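Local coordinates for protein 3-carboxy-cis,cis-muconate cycloisomerase (Pseudomonas putida, PDB 1RE5) that belongs to the fumarase/aspartase superfamily of largely helical enzymes and assembles as a tetramer of identical chains, at residues M15-I18 with F19-R22; L247-F250 with G251-S255; L319-A322 with E323-T326; A441-E444 with H445-T449. One frame throughout, in Å; residues are numbered along the deposited sequence.

All four contacts are local and lie in series along the chain, so none nests in or crosses another, and none closes a long loop. Contact 1 spans the break where helix 13-18 gives way to helix 21-40. Contact 2 lies within helix 231-257 and reaches the third subunit. Contact 3 forms the opening two turns of helix 319-347; its centre is about 17 Å from that of contact 1, and both touch the second subunit. Contact 4 belongs to helix 434-449 near the C terminus. Helix 319-347 links the first three: it holds contact 3, and side chains of contacts 1 and 2 pack on it; contact 4 packs on helices 106-142 and 162-187.

Contact 1: M15-I18 with F19-R22; sequences MREI and FSDR
Phe19 is the first residue to leave the helical path after helix 13-18, yet its N-H still closes the last turn on Met15 O (3.1 Å). The ring is swung beside its own backbone N, CG anti to the carbonyl carbon (chi1 -70°), and runs alongside the Met15 side chain, both pointing the same way. Met15 CE meets the ring at its edge, 3.2 Å from CE2, while Ile18 CG2 lies over one face near the rim in a CH-pi contact, 4.0 Å from the centroid. The Phe19 carbonyl takes a weak bond from Arg16 NE, near the guanidinium plane; the main partner of that guanidinium is Asp7. Ser20 is the N-cap of helix 21-40. Its OG spans the break, giving its hydrogen to Glu17 O (2.7 Å) and accepting from Gly23 N, so one hydroxyl joins the end of one helix to the start of the next. Asp21 accepts from Gln4 N and Leu5 N of the second subunit. Arg22 reaches back to Glu17 in a salt bridge, NH1 to OE2 2.5 Å, whose hydrogen bond is weak; the carboxylate and guanidinium are nearly coplanar at 17°, although the two side chains cross at about a right angle. Met15 and Phe19 lie between helix 319-347 and helix 106-142, and Ile18 rests on helix 106-142.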
loop_
_atom_site.group_PDB
_atom_site.type_symbol
_atom_site.label_atom_id
_atom_site.label_comp_id
_atom_site.label_asym_id
_atom_site.label_seq_id
_atom_site.Cartn_x
_atom_site.Cartn_y
_atom_site.Cartn_z
ATOM N N MET D 15 -17.848 14.364 -11.917
ATOM C CA MET D 15 -16.489 13.827 -11.976
ATOM C C MET D 15 -16.412 12.625 -12.929
ATOM O O MET D 15 -15.448 12.477 -13.669
ATOM C CB MET D 15 -16.027 13.416 -10.575
ATOM C CG MET D 15 -14.546 13.113 -10.466
ATOM S SD MET D 15 -13.538 14.606 -10.429
ATOM C CE MET D 15 -13.114 14.718 -12.068
ATOM N N ARG D 16 -17.416 11.759 -12.906
ATOM C CA ARG D 16 -17.412 10.617 -13.810
ATOM C C ARG D 16 -17.434 11.101 -15.256
ATOM O O ARG D 16 -16.858 10.462 -16.136
ATOM C CB ARG D 16 -18.634 9.726 -13.588
ATOM C CG ARG D 16 -18.673 8.500 -14.506
ATOM C CD ARG D 16 -18.002 7.286 -13.868
ATOM N NE ARG D 16 -16.556 7.212 -14.065
ATOM C CZ ARG D 16 -15.730 6.526 -13.272
ATOM N NH1 ARG D 16 -16.209 5.867 -12.228
ATOM N NH2 ARG D 16 -14.426 6.480 -13.525
ATOM N N GLU D 17 -18.107 12.222 -15.508
ATOM C CA GLU D 17 -18.192 12.759 -16.860
ATOM C C GLU D 17 -16.788 13.124 -17.359
ATOM O O GLU D 17 -16.416 12.837 -18.507
ATOM C CB GLU D 17 -19.103 13.987 -16.882
ATOM C CG GLU D 17 -19.522 14.411 -18.281
ATOM C CD GLU D 17 -20.091 13.248 -19.081
ATOM O OE1 GLU D 17 -20.970 12.540 -18.540
ATOM O OE2 GLU D 17 -19.667 13.038 -20.242
ATOM N N ILE D 18 -16.009 13.751 -16.488
ATOM C CA ILE D 18 -14.653 14.123 -16.843
ATOM C C ILE D 18 -13.828 12.870 -17.114
ATOM O O ILE D 18 -13.066 12.815 -18.081
ATOM C CB ILE D 18 -13.964 14.906 -15.708
ATOM C CG1 ILE D 18 -14.633 16.267 -15.530
ATOM C CG2 ILE D 18 -12.477 15.061 -16.008
ATOM C CD1 ILE D 18 -13.924 17.169 -14.526
ATOM N N PHE D 19 -13.972 11.857 -16.268
ATOM C CA PHE D 19 -13.196 10.643 -16.450
ATOM C C PHE D 19 -14.015 9.536 -17.056
ATOM O O PHE D 19 -14.328 8.529 -16.418
ATOM C CB PHE D 19 -12.569 10.207 -15.129
ATOM C CG PHE D 19 -11.483 11.127 -14.665
ATOM C CD1 PHE D 19 -10.254 11.151 -15.315
ATOM C CD2 PHE D 19 -11.707 12.026 -13.623
ATOM C CE1 PHE D 19 -9.263 12.061 -14.939
ATOM C CE2 PHE D 19 -10.716 12.939 -13.242
ATOM C CZ PHE D 19 -9.496 12.954 -13.901
ATOM N N SER D 20 -14.361 9.756 -18.317
ATOM C CA SER D 20 -15.135 8.819 -19.111
ATOM C C SER D 20 -14.337 8.696 -20.389
ATOM O O SER D 20 -13.380 9.450 -20.600
ATOM C CB SER D 20 -16.505 9.412 -19.421
ATOM O OG SER D 20 -16.364 10.672 -20.063
ATOM N N ASP D 21 -14.712 7.761 -21.247
ATOM C CA ASP D 21 -13.987 7.623 -22.498
ATOM C C ASP D 21 -14.059 8.926 -23.285
ATOM O O ASP D 21 -13.064 9.395 -23.840
ATOM C CB ASP D 21 -14.576 6.490 -23.316
ATOM C CG ASP D 21 -14.360 5.159 -22.667
ATOM O OD1 ASP D 21 -13.194 4.888 -22.289
ATOM O OD2 ASP D 21 -15.344 4.396 -22.537
ATOM N N ARG D 22 -15.246 9.516 -23.309
ATOM C CA ARG D 22 -15.461 10.754 -24.026
ATOM C C ARG D 22 -14.503 11.825 -23.524
ATOM O O ARG D 22 -13.874 12.524 -24.321
ATOM C CB ARG D 22 -16.903 11.206 -23.828
ATOM C CG ARG D 22 -17.341 12.382 -24.691
ATOM C CD ARG D 22 -17.916 13.476 -23.812
ATOM N NE ARG D 22 -16.864 14.320 -23.245
ATOM C CZ ARG D 22 -16.862 14.787 -21.999
ATOM N NH1 ARG D 22 -17.853 14.489 -21.176
ATOM N NH2 ARG D 22 -15.877 15.573 -21.582
#

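Contact 2: L247-F250 with G251-S255; sequences LGKF and GRDIS
The Phe250 ring carries Ile254 over one face: CG1 stands 4.1 Å above the plane, nearer the rim than the centre, in a CH-pi contact, while CD1 comes to 3.7 Å from CE1 of that ring. Ile254 is one helical turn further on, and its CG1 points back past the Phe250 carbonyl to reach the ring. The second flat group is the Asp253 carboxylate. Lys249 NZ approaches OD2 on its syn lone pair and forms a salt bridge of 2.7 Å across a single turn. Lys249 gets there with CG beside the carbonyl carbon (chi1 -175°) and with bends further along at chi2 and chi4, which curl the chain over to its partner. In the third subunit, the carbonyls of Gln311 and His313 accept from Lys249 NZ, and His313 N donates to Asp253 OD1, so a buried charge pair faces several backbone polar groups at a subunit interface. Under these side chains the helix is regular, with Asp253 N bonded to Lys249 O at 2.9 Å and Ile254 N to Phe250 O at 3.1 Å. Phe250 also packs on Leu166, Val169, Leu291 and Ile344, from three other helices. Such a long helix, packed within its own chain on one side and bonded to another subunit elsewhere, is characteristic of the tetrameric helical core of the fumarase/aspartase superfamily.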
loop_
_atom_site.group_PDB
_atom_site.type_symbol
_atom_site.label_atom_id
_atom_site.label_comp_id
_atom_site.label_asym_id
_atom_site.label_seq_id
_atom_site.Cartn_x
_atom_site.Cartn_y
_atom_site.Cartn_z
ATOM N N LEU D 247 -11.757 13.549 5.393
ATOM C CA LEU D 247 -13.183 13.250 5.324
ATOM C C LEU D 247 -13.441 11.872 5.936
ATOM O O LEU D 247 -14.552 11.577 6.385
ATOM C CB LEU D 247 -13.675 13.273 3.872
ATOM C CG LEU D 247 -13.632 14.627 3.152
ATOM C CD1 LEU D 247 -14.220 14.449 1.767
ATOM C CD2 LEU D 247 -14.401 15.697 3.936
ATOM N N GLY D 248 -12.414 11.026 5.947
ATOM C CA GLY D 248 -12.554 9.692 6.519
ATOM C C GLY D 248 -12.688 9.770 8.031
ATOM O O GLY D 248 -13.383 8.969 8.653
ATOM N N LYS D 249 -12.013 10.745 8.629
ATOM C CA LYS D 249 -12.069 10.936 10.074
ATOM C C LYS D 249 -13.463 11.449 10.399
ATOM O O LYS D 249 -14.087 11.034 11.370
ATOM C CB LYS D 249 -11.004 11.955 10.509
ATOM C CG LYS D 249 -10.874 12.170 12.002
ATOM C CD LYS D 249 -11.519 13.457 12.418
ATOM C CE LYS D 249 -11.056 13.867 13.801
ATOM N NZ LYS D 249 -11.563 12.937 14.847
ATOM N N PHE D 250 -13.950 12.351 9.557
ATOM C CA PHE D 250 -15.271 12.931 9.738
ATOM C C PHE D 250 -16.312 11.815 9.645
ATOM O O PHE D 250 -17.201 11.710 10.489
ATOM C CB PHE D 250 -15.503 14.027 8.681
ATOM C CG PHE D 250 -16.847 14.691 8.771
ATOM C CD1 PHE D 250 -17.304 15.215 9.980
ATOM C CD2 PHE D 250 -17.667 14.785 7.645
ATOM C CE1 PHE D 250 -18.558 15.819 10.066
ATOM C CE2 PHE D 250 -18.929 15.391 7.718
ATOM C CZ PHE D 250 -19.374 15.907 8.925
ATOM N N GLY D 251 -16.177 10.959 8.640
ATOM C CA GLY D 251 -17.115 9.863 8.482
ATOM C C GLY D 251 -17.096 8.915 9.668
ATOM O O GLY D 251 -18.133 8.387 10.074
ATOM N N ARG D 252 -15.914 8.685 10.226
ATOM C CA ARG D 252 -15.798 7.796 11.371
ATOM C C ARG D 252 -16.529 8.404 12.561
ATOM O O ARG D 252 -17.341 7.743 13.211
ATOM C CB ARG D 252 -14.336 7.579 11.748
ATOM C CG ARG D 252 -14.167 6.785 13.047
ATOM C CD ARG D 252 -14.291 5.288 12.787
ATOM N NE ARG D 252 -13.198 4.878 11.911
ATOM C CZ ARG D 252 -11.951 4.651 12.329
ATOM N NH1 ARG D 252 -11.638 4.757 13.625
ATOM N NH2 ARG D 252 -10.998 4.389 11.435
ATOM N N ASP D 253 -16.236 9.668 12.843
ATOM C CA ASP D 253 -16.862 10.365 13.956
ATOM C C ASP D 253 -18.399 10.332 13.906
ATOM O O ASP D 253 -19.063 10.151 14.935
ATOM C CB ASP D 253 -16.342 11.805 14.019
ATOM C CG ASP D 253 -14.893 11.877 14.498
ATOM O OD1 ASP D 253 -14.361 10.831 14.913
ATOM O OD2 ASP D 253 -14.277 12.968 14.472
ATOM N N ILE D 254 -18.966 10.499 12.719
ATOM C CA ILE D 254 -20.411 10.461 12.567
ATOM C C ILE D 254 -20.916 9.074 12.903
ATOM O O ILE D 254 -21.851 8.915 13.680
ATOM C CB ILE D 254 -20.821 10.762 11.129
ATOM C CG1 ILE D 254 -20.301 12.139 10.734
ATOM C CG2 ILE D 254 -22.325 10.685 10.975
ATOM C CD1 ILE D 254 -20.894 13.285 11.507
ATOM N N SER D 255 -20.289 8.054 12.331
ATOM C CA SER D 255 -20.746 6.694 12.570
ATOM C C SER D 255 -20.692 6.343 14.046
ATOM O O SER D 255 -21.560 5.626 14.541
ATOM C CB SER D 255 -19.936 5.688 11.745
ATOM O OG SER D 255 -18.653 5.490 12.295
#

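Contact 3: L319-A322 with E323-T326; sequences LWHA and EWET
CG of Trp320 opposite its backbone N (chi1 173°) and CG of Trp324 beside its own (chi1 -58°) put the two indoles on the same side of the helix, where they touch. With His321 they make an aromatic cluster at the weakly bonded start of helix 319-347. The tryptophan pair is T-shaped, planes 89° apart, with the edge of Trp324 directed at a face of Trp320 and Trp324 NE1 3.3 Å above the Trp320 plane, toward the rim. His321 runs alongside Trp324; His321 CD2 is 3.3 Å from Trp324 CH2, and His321 CA lies over the indole in a CH-pi contact with the five-membered ring. Phe6 of the second subunit and Trp153 of the third extend the cluster. Glu323 sends its carboxylate to Arg230 in a salt bridge, and OE1 also lies at the Trp320 edge, near CD1. Thr326 OG1 donates to Ala322 O at 2.8 Å, almost in line with the carbonyl bond. The same residue packs on Thr304 and on Arg297 of the second subunit, residue positions that line pockets for 2,3-dihydroxy-1,4-dithiobutane. A water bridges the backbone, donating to His321 O (2.7 Å) and accepting from Glu325 N (2.6 Å).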
loop_
_atom_site.group_PDB
_atom_site.type_symbol
_atom_site.label_atom_id
_atom_site.label_comp_id
_atom_site.label_asym_id
_atom_site.label_seq_id
_atom_site.Cartn_x
_atom_site.Cartn_y
_atom_site.Cartn_z
ATOM N N LEU D 319 5.354 0.812 -15.844
ATOM C CA LEU D 319 5.188 1.803 -14.782
ATOM C C LEU D 319 4.280 2.940 -15.238
ATOM O O LEU D 319 3.380 3.371 -14.504
ATOM C CB LEU D 319 6.545 2.365 -14.345
ATOM C CG LEU D 319 7.581 1.354 -13.823
ATOM C CD1 LEU D 319 8.626 2.094 -13.007
ATOM C CD2 LEU D 319 6.906 0.291 -12.956
ATOM N N TRP D 320 4.510 3.425 -16.453
ATOM C CA TRP D 320 3.689 4.495 -16.996
ATOM C C TRP D 320 2.267 3.997 -17.226
ATOM O O TRP D 320 1.306 4.705 -16.951
ATOM C CB TRP D 320 4.294 4.991 -18.299
ATOM C CG TRP D 320 3.454 5.981 -19.047
ATOM C CD1 TRP D 320 2.760 7.039 -18.524
ATOM C CD2 TRP D 320 3.290 6.060 -20.475
ATOM N NE1 TRP D 320 2.182 7.771 -19.535
ATOM C CE2 TRP D 320 2.492 7.194 -20.742
ATOM C CE3 TRP D 320 3.746 5.283 -21.549
ATOM C CZ2 TRP D 320 2.138 7.573 -22.048
ATOM C CZ3 TRP D 320 3.394 5.658 -22.843
ATOM C CH2 TRP D 320 2.598 6.794 -23.078
ATOM N N HIS D 321 2.131 2.771 -17.724
ATOM C CA HIS D 321 0.812 2.205 -17.969
ATOM C C HIS D 321 0.025 2.119 -16.667
ATOM O O HIS D 321 -1.183 2.303 -16.661
ATOM C CB HIS D 321 0.934 0.814 -18.580
ATOM C CG HIS D 321 1.507 0.800 -19.965
ATOM N ND1 HIS D 321 2.813 1.156 -20.239
ATOM C CD2 HIS D 321 0.957 0.442 -21.154
ATOM C CE1 HIS D 321 3.042 1.013 -21.535
ATOM N NE2 HIS D 321 1.933 0.579 -22.112
ATOM N N ALA D 322 0.713 1.844 -15.559
ATOM C CA ALA D 322 0.063 1.739 -14.252
ATOM C C ALA D 322 -0.652 3.024 -13.795
ATOM O O ALA D 322 -1.556 2.969 -12.968
ATOM C CB ALA D 322 1.084 1.329 -13.204
ATOM N N GLU D 323 -0.249 4.181 -14.312
ATOM C CA GLU D 323 -0.885 5.435 -13.911
ATOM C C GLU D 323 -2.250 5.632 -14.553
ATOM O O GLU D 323 -3.172 6.129 -13.922
ATOM C CB GLU D 323 -0.038 6.645 -14.314
ATOM C CG GLU D 323 1.450 6.554 -14.053
ATOM C CD GLU D 323 2.190 7.787 -14.561
ATOM O OE1 GLU D 323 1.583 8.575 -15.317
ATOM O OE2 GLU D 323 3.380 7.966 -14.220
ATOM N N TRP D 324 -2.370 5.242 -15.816
ATOM C CA TRP D 324 -3.589 5.458 -16.595
ATOM C C TRP D 324 -4.958 5.371 -15.920
ATOM O O TRP D 324 -5.743 6.322 -15.980
ATOM C CB TRP D 324 -3.564 4.577 -17.852
ATOM C CG TRP D 324 -2.361 4.850 -18.728
ATOM C CD1 TRP D 324 -1.393 5.808 -18.535
ATOM C CD2 TRP D 324 -1.961 4.112 -19.892
ATOM N NE1 TRP D 324 -0.415 5.699 -19.502
ATOM C CE2 TRP D 324 -0.741 4.668 -20.345
ATOM C CE3 TRP D 324 -2.514 3.033 -20.594
ATOM C CZ2 TRP D 324 -0.070 4.179 -21.466
ATOM C CZ3 TRP D 324 -1.840 2.548 -21.715
ATOM C CH2 TRP D 324 -0.634 3.122 -22.136
ATOM N N GLU D 325 -5.258 4.256 -15.278
ATOM C CA GLU D 325 -6.558 4.124 -14.639
ATOM C C GLU D 325 -6.523 4.496 -13.168
ATOM O O GLU D 325 -7.545 4.842 -12.593
ATOM C CB GLU D 325 -7.069 2.694 -14.803
ATOM C CG GLU D 325 -7.169 2.260 -16.261
ATOM C CD GLU D 325 -8.211 3.054 -17.041
ATOM O OE1 GLU D 325 -8.200 4.309 -16.974
ATOM O OE2 GLU D 325 -9.043 2.416 -17.727
ATOM N N THR D 326 -5.345 4.443 -12.562
ATOM C CA THR D 326 -5.206 4.748 -11.148
ATOM C C THR D 326 -5.542 6.176 -10.747
ATOM O O THR D 326 -6.281 6.394 -9.790
ATOM C CB THR D 326 -3.779 4.418 -10.665
ATOM O OG1 THR D 326 -3.486 3.053 -10.993
ATOM C CG2 THR D 326 -3.651 4.613 -9.155
HETATM O O HOH W 1 -3.584 2.282 -15.384
#

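Contact 4: A441-E444 with H445-T449; sequences AVSE and HQRFT
Arg447 folds back over Ser443, one turn earlier: its chain, bent at chi2 and chi3, brings the guanidinium round so that Ser443 OG lies at its edge, in plane, 3.6 Å from NH1. NH1 also comes within 3.1 Å of Ser443 O, but the angle is too poor for a hydrogen bond. That carbonyl is bonded instead by Arg447 N at 3.0 Å, and more weakly by Gln446 N. Gln446 stretches along the helix past Val442: its CG lies 3.2 Å from Val442 O, and its CD is 4.2 Å from Val442 CG1, a loose contact. The His445 ring leaves the helix on the side of helix 106-142. Its CB leans on Val442 O (3.3 Å), and CG stands opposite the backbone N (chi1 162°), from where the ring carries NE2 to Asp134. Backbone bonds, among them Phe448 N to Glu444 O, carry the helix through this end of the chain. Arg447 and Gln446 are exposed, while Val442 and His445 turn to helix 106-142, where Ser137 meets both. Ala441 and Phe448 pack on helix 162-187, so helix 434-449 lies against two long helices of its own chain, with Ala441 and Glu444 also touching the third subunit.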
loop_
_atom_site.group_PDB
_atom_site.type_symbol
_atom_site.label_atom_id
_atom_site.label_comp_id
_atom_site.label_asym_id
_atom_site.label_seq_id
_atom_site.Cartn_x
_atom_site.Cartn_y
_atom_site.Cartn_z
ATOM N N ALA D 441 -10.529 28.906 13.777
ATOM C CA ALA D 441 -10.720 28.117 12.564
ATOM C C ALA D 441 -11.613 28.828 11.549
ATOM O O ALA D 441 -11.286 28.883 10.359
ATOM C CB ALA D 441 -11.312 26.753 12.912
ATOM N N VAL D 442 -12.744 29.358 12.017
ATOM C CA VAL D 442 -13.681 30.056 11.137
ATOM C C VAL D 442 -13.017 31.314 10.616
ATOM O O VAL D 442 -13.158 31.671 9.451
ATOM C CB VAL D 442 -14.972 30.425 11.881
ATOM C CG1 VAL D 442 -15.849 31.318 11.013
ATOM C CG2 VAL D 442 -15.712 29.149 12.253
ATOM N N SER D 443 -12.278 31.976 11.495
ATOM C CA SER D 443 -11.559 33.190 11.132
ATOM C C SER D 443 -10.647 32.914 9.932
ATOM O O SER D 443 -10.741 33.560 8.894
ATOM C CB SER D 443 -10.724 33.654 12.323
ATOM O OG SER D 443 -9.994 34.815 11.997
ATOM N N GLU D 444 -9.767 31.936 10.090
ATOM C CA GLU D 444 -8.838 31.553 9.046
ATOM C C GLU D 444 -9.559 31.151 7.754
ATOM O O GLU D 444 -9.058 31.375 6.653
ATOM C CB GLU D 444 -7.987 30.405 9.555
ATOM C CG GLU D 444 -6.626 30.370 8.958
ATOM C CD GLU D 444 -5.771 29.301 9.585
ATOM O OE1 GLU D 444 -6.070 28.093 9.377
ATOM O OE2 GLU D 444 -4.806 29.677 10.291
ATOM N N HIS D 445 -10.731 30.544 7.896
ATOM C CA HIS D 445 -11.524 30.131 6.745
ATOM C C HIS D 445 -11.970 31.366 5.959
ATOM O O HIS D 445 -11.993 31.347 4.733
ATOM C CB HIS D 445 -12.750 29.321 7.203
ATOM C CG HIS D 445 -13.831 29.218 6.169
ATOM N ND1 HIS D 445 -13.672 28.529 4.985
ATOM C CD2 HIS D 445 -15.076 29.748 6.130
ATOM C CE1 HIS D 445 -14.773 28.642 4.262
ATOM N NE2 HIS D 445 -15.640 29.376 4.934
ATOM N N GLN D 446 -12.327 32.436 6.663
ATOM C CA GLN D 446 -12.760 33.650 5.987
ATOM C C GLN D 446 -11.565 34.393 5.400
ATOM O O GLN D 446 -11.698 35.049 4.370
ATOM C CB GLN D 446 -13.532 34.558 6.943
ATOM C CG GLN D 446 -14.668 33.839 7.660
ATOM C CD GLN D 446 -15.523 34.750 8.538
ATOM O OE1 GLN D 446 -15.013 35.515 9.372
ATOM N NE2 GLN D 446 -16.837 34.656 8.364
ATOM N N ARG D 447 -10.403 34.284 6.052
ATOM C CA ARG D 447 -9.169 34.925 5.575
ATOM C C ARG D 447 -8.807 34.334 4.213
ATOM O O ARG D 447 -8.531 35.056 3.260
ATOM C CB ARG D 447 -7.987 34.653 6.525
ATOM C CG ARG D 447 -8.137 35.122 7.974
ATOM C CD ARG D 447 -7.952 36.627 8.124
ATOM N NE ARG D 447 -9.037 37.370 7.494
ATOM C CZ ARG D 447 -10.299 37.350 7.915
ATOM N NH1 ARG D 447 -10.647 36.625 8.973
ATOM N NH2 ARG D 447 -11.219 38.057 7.273
ATOM N N PHE D 448 -8.800 33.004 4.142
ATOM C CA PHE D 448 -8.461 32.282 2.914
ATOM C C PHE D 448 -9.257 32.797 1.740
ATOM O O PHE D 448 -8.689 33.106 0.693
ATOM C CB PHE D 448 -8.739 30.783 3.056
ATOM C CG PHE D 448 -8.371 29.987 1.831
ATOM C CD1 PHE D 448 -7.056 29.575 1.622
ATOM C CD2 PHE D 448 -9.321 29.706 0.858
ATOM C CE1 PHE D 448 -6.696 28.900 0.462
ATOM C CE2 PHE D 448 -8.968 29.033 -0.305
ATOM C CZ PHE D 448 -7.653 28.631 -0.504
ATOM N N THR D 449 -10.575 32.850 1.919
ATOM C CA THR D 449 -11.500 33.324 0.892
ATOM C C THR D 449 -10.752 34.201 -0.109
ATOM O O THR D 449 -10.682 33.882 -1.302
ATOM C CB THR D 449 -12.667 34.150 1.522
ATOM O OG1 THR D 449 -13.390 33.331 2.451
ATOM C CG2 THR D 449 -13.632 34.646 0.441
#